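Local coordinates for protein endo-beta-1,4-glucanase (Bacillus licheniformis, PDB 2JEN) that hydrolyses beta-1,4-glucan chains as a family 12 endoglucanase, including, as its xyloglucanase name indicates, the xyloglucan of plant cell walls, at residues 136-141 and 213-218. The protein carries 1 engineered substitution. Sequence-based numbering, arbitrary orientation.
With GLC (alpha-D-glucopyranose), chain B.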
# COMPACT_ATOMS: atom_id res chain seq x y z
N TYR A 136 -8.30 -6.14 29.23
CA TYR A 136 -9.52 -5.41 29.40
C TYR A 136 -9.21 -4.02 29.92
O TYR A 136 -8.29 -3.86 30.74
CB TYR A 136 -10.46 -6.07 30.39
CG TYR A 136 -11.17 -7.28 29.85
CD1 TYR A 136 -12.34 -7.16 29.13
CD2 TYR A 136 -10.66 -8.58 30.04
CE1 TYR A 136 -12.98 -8.26 28.61
CE2 TYR A 136 -11.29 -9.69 29.51
CZ TYR A 136 -12.48 -9.53 28.81
OH TYR A 136 -13.14 -10.65 28.30
N ASP A 137 -10.00 -3.06 29.49
CA ASP A 137 -9.97 -1.68 30.00
C ASP A 137 -11.39 -1.29 30.33
O ASP A 137 -12.27 -1.31 29.45
CB ASP A 137 -9.37 -0.72 28.97
CG ASP A 137 -8.78 0.54 29.55
OD1 ASP A 137 -8.33 0.58 30.71
OD2 ASP A 137 -8.66 1.51 28.81
N ILE A 138 -11.66 -1.07 31.62
CA ILE A 138 -12.98 -0.77 32.12
C ILE A 138 -12.98 0.66 32.64
O ILE A 138 -12.14 1.02 33.46
CB ILE A 138 -13.35 -1.76 33.24
CG1 ILE A 138 -13.32 -3.22 32.76
CG2 ILE A 138 -14.70 -1.41 33.87
CD1 ILE A 138 -12.34 -4.10 33.43
N TRP A 139 -13.87 1.50 32.12
CA TRP A 139 -13.93 2.90 32.46
C TRP A 139 -15.09 3.17 33.39
O TRP A 139 -16.18 2.63 33.19
CB TRP A 139 -14.10 3.76 31.22
CG TRP A 139 -12.94 3.78 30.32
CD1 TRP A 139 -12.85 3.24 29.05
CD2 TRP A 139 -11.68 4.41 30.59
NE1 TRP A 139 -11.60 3.50 28.54
CE2 TRP A 139 -10.87 4.22 29.46
CE3 TRP A 139 -11.16 5.11 31.67
CZ2 TRP A 139 -9.60 4.72 29.39
CZ3 TRP A 139 -9.90 5.62 31.59
CH2 TRP A 139 -9.13 5.43 30.47
N LEU A 140 -14.84 4.02 34.40
CA LEU A 140 -15.88 4.44 35.33
C LEU A 140 -15.93 5.96 35.39
O LEU A 140 -14.94 6.65 35.18
CB LEU A 140 -15.63 3.86 36.73
CG LEU A 140 -15.57 2.33 36.82
CD1 LEU A 140 -14.18 1.76 36.68
CD2 LEU A 140 -16.26 1.86 38.11
N HIS A 141 -17.14 6.45 35.68
CA HIS A 141 -17.43 7.87 35.84
C HIS A 141 -18.31 8.07 37.06
O HIS A 141 -18.96 7.13 37.53
CB HIS A 141 -18.20 8.42 34.64
CG HIS A 141 -17.41 8.53 33.37
ND1 HIS A 141 -17.27 7.48 32.47
CD2 HIS A 141 -16.83 9.60 32.80
CE1 HIS A 141 -16.57 7.92 31.43
NE2 HIS A 141 -16.30 9.21 31.60
N LEU A 213 -14.80 -14.00 33.03
CA LEU A 213 -14.68 -13.15 34.22
C LEU A 213 -15.96 -12.42 34.53
O LEU A 213 -16.79 -12.18 33.66
CB LEU A 213 -13.57 -12.14 34.03
CG LEU A 213 -12.19 -12.68 33.69
CD1 LEU A 213 -11.24 -11.53 33.36
CD2 LEU A 213 -11.60 -13.57 34.77
N ASN A 214 -16.15 -12.08 35.79
CA ASN A 214 -17.21 -11.19 36.20
C ASN A 214 -16.55 -9.93 36.74
O ASN A 214 -15.83 -9.96 37.75
CB ASN A 214 -18.05 -11.83 37.30
CG ASN A 214 -19.24 -11.01 37.69
OD1 ASN A 214 -19.41 -9.86 37.31
ND2 ASN A 214 -20.10 -11.60 38.54
N ILE A 215 -16.72 -8.82 36.03
CA ILE A 215 -16.07 -7.56 36.43
C ILE A 215 -16.45 -7.17 37.87
O ILE A 215 -15.67 -6.56 38.59
CB ILE A 215 -16.35 -6.42 35.43
CG1 ILE A 215 -15.87 -6.78 34.02
CG2 ILE A 215 -15.71 -5.11 35.88
CD1 ILE A 215 -14.52 -7.35 33.96
N ARG A 216 -17.65 -7.57 38.29
CA ARG A 216 -18.09 -7.27 39.65
C ARG A 216 -17.17 -7.88 40.69
O ARG A 216 -17.04 -7.33 41.80
CB ARG A 216 -19.52 -7.77 39.83
CG ARG A 216 -20.17 -7.27 41.14
CD ARG A 216 -21.56 -7.80 41.32
NE ARG A 216 -21.47 -9.18 41.73
CZ ARG A 216 -22.51 -9.96 42.02
NH1 ARG A 216 -23.74 -9.52 41.88
NH2 ARG A 216 -22.30 -11.20 42.40
N ASP A 217 -16.54 -9.00 40.41
CA ASP A 217 -15.58 -9.56 41.37
C ASP A 217 -14.42 -8.59 41.60
O ASP A 217 -13.86 -8.51 42.71
CB ASP A 217 -15.01 -10.88 40.85
CG ASP A 217 -16.03 -12.01 40.71
OD1 ASP A 217 -17.13 -11.90 41.28
OD2 ASP A 217 -15.64 -13.04 40.09
N PHE A 218 -13.98 -7.92 40.54
CA PHE A 218 -12.85 -6.99 40.61
C PHE A 218 -13.27 -5.67 41.26
O PHE A 218 -12.54 -5.13 42.12
CB PHE A 218 -12.27 -6.79 39.20
CG PHE A 218 -11.68 -8.03 38.64
CD1 PHE A 218 -12.48 -8.99 38.06
CD2 PHE A 218 -10.30 -8.29 38.75
CE1 PHE A 218 -11.94 -10.20 37.60
CE2 PHE A 218 -9.77 -9.44 38.29
CZ PHE A 218 -10.60 -10.42 37.69
C1 GLC B . -4.86 2.63 30.60
C2 GLC B . -4.83 4.16 30.56
C3 GLC B . -5.93 4.63 29.65
C4 GLC B . -5.68 4.09 28.25
C5 GLC B . -5.68 2.56 28.39
C6 GLC B . -5.61 1.80 27.07
O1 GLC B . -3.91 2.09 31.47
O2 GLC B . -5.06 4.81 31.79
O3 GLC B . -5.96 6.05 29.80
O4 GLC B . -6.72 4.45 27.37
O5 GLC B . -4.62 2.19 29.27
O6 GLC B . -4.51 2.19 26.28
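Ile138 and Ile215 meet tip to tip, CD1 to CD1 at 3.9 Å, and Ile138 reaches across with its outer torsion nearly eclipsed (chi2 118°) instead of staggered. Beside them, Leu213 CD1 approaches the Tyr136 ring obliquely, 4.3 Å from CE2. All four side chains are buried, yet these two contacts alone join the segments and bury just 161 Å²; the paired isoleucines span 8.6 Å from CA to CA. They lie in the hydrophobic interior of the beta-jelly-roll sandwich of family 12 glycosidases, where strand 131-141 of the sheet bearing the glycan site faces the junction of strand 210-214, at the margin of the other sheet, with helix 215-225. Asn214 is the N-cap of that helix: its OD1 accepts a capping hydrogen bond from Arg216 N at 3.0 Å, with the donor well above the side-chain carbonyl plane, and another from Ile118 N. Alternation along strand 131-141 turns Asp137 and Trp139 to the other face, into the glycan pocket. There Trp139 presents its edge to the glucose, CH2 lying 3.3 Å from the sugar O3, while Asp137 OD2 comes within 3.2 Å of the sugar C5. Asp137 CG rests over the rim of one indole face, and Trp197, edge-to-face with Trp139, hydrogen-bonds the same glucose.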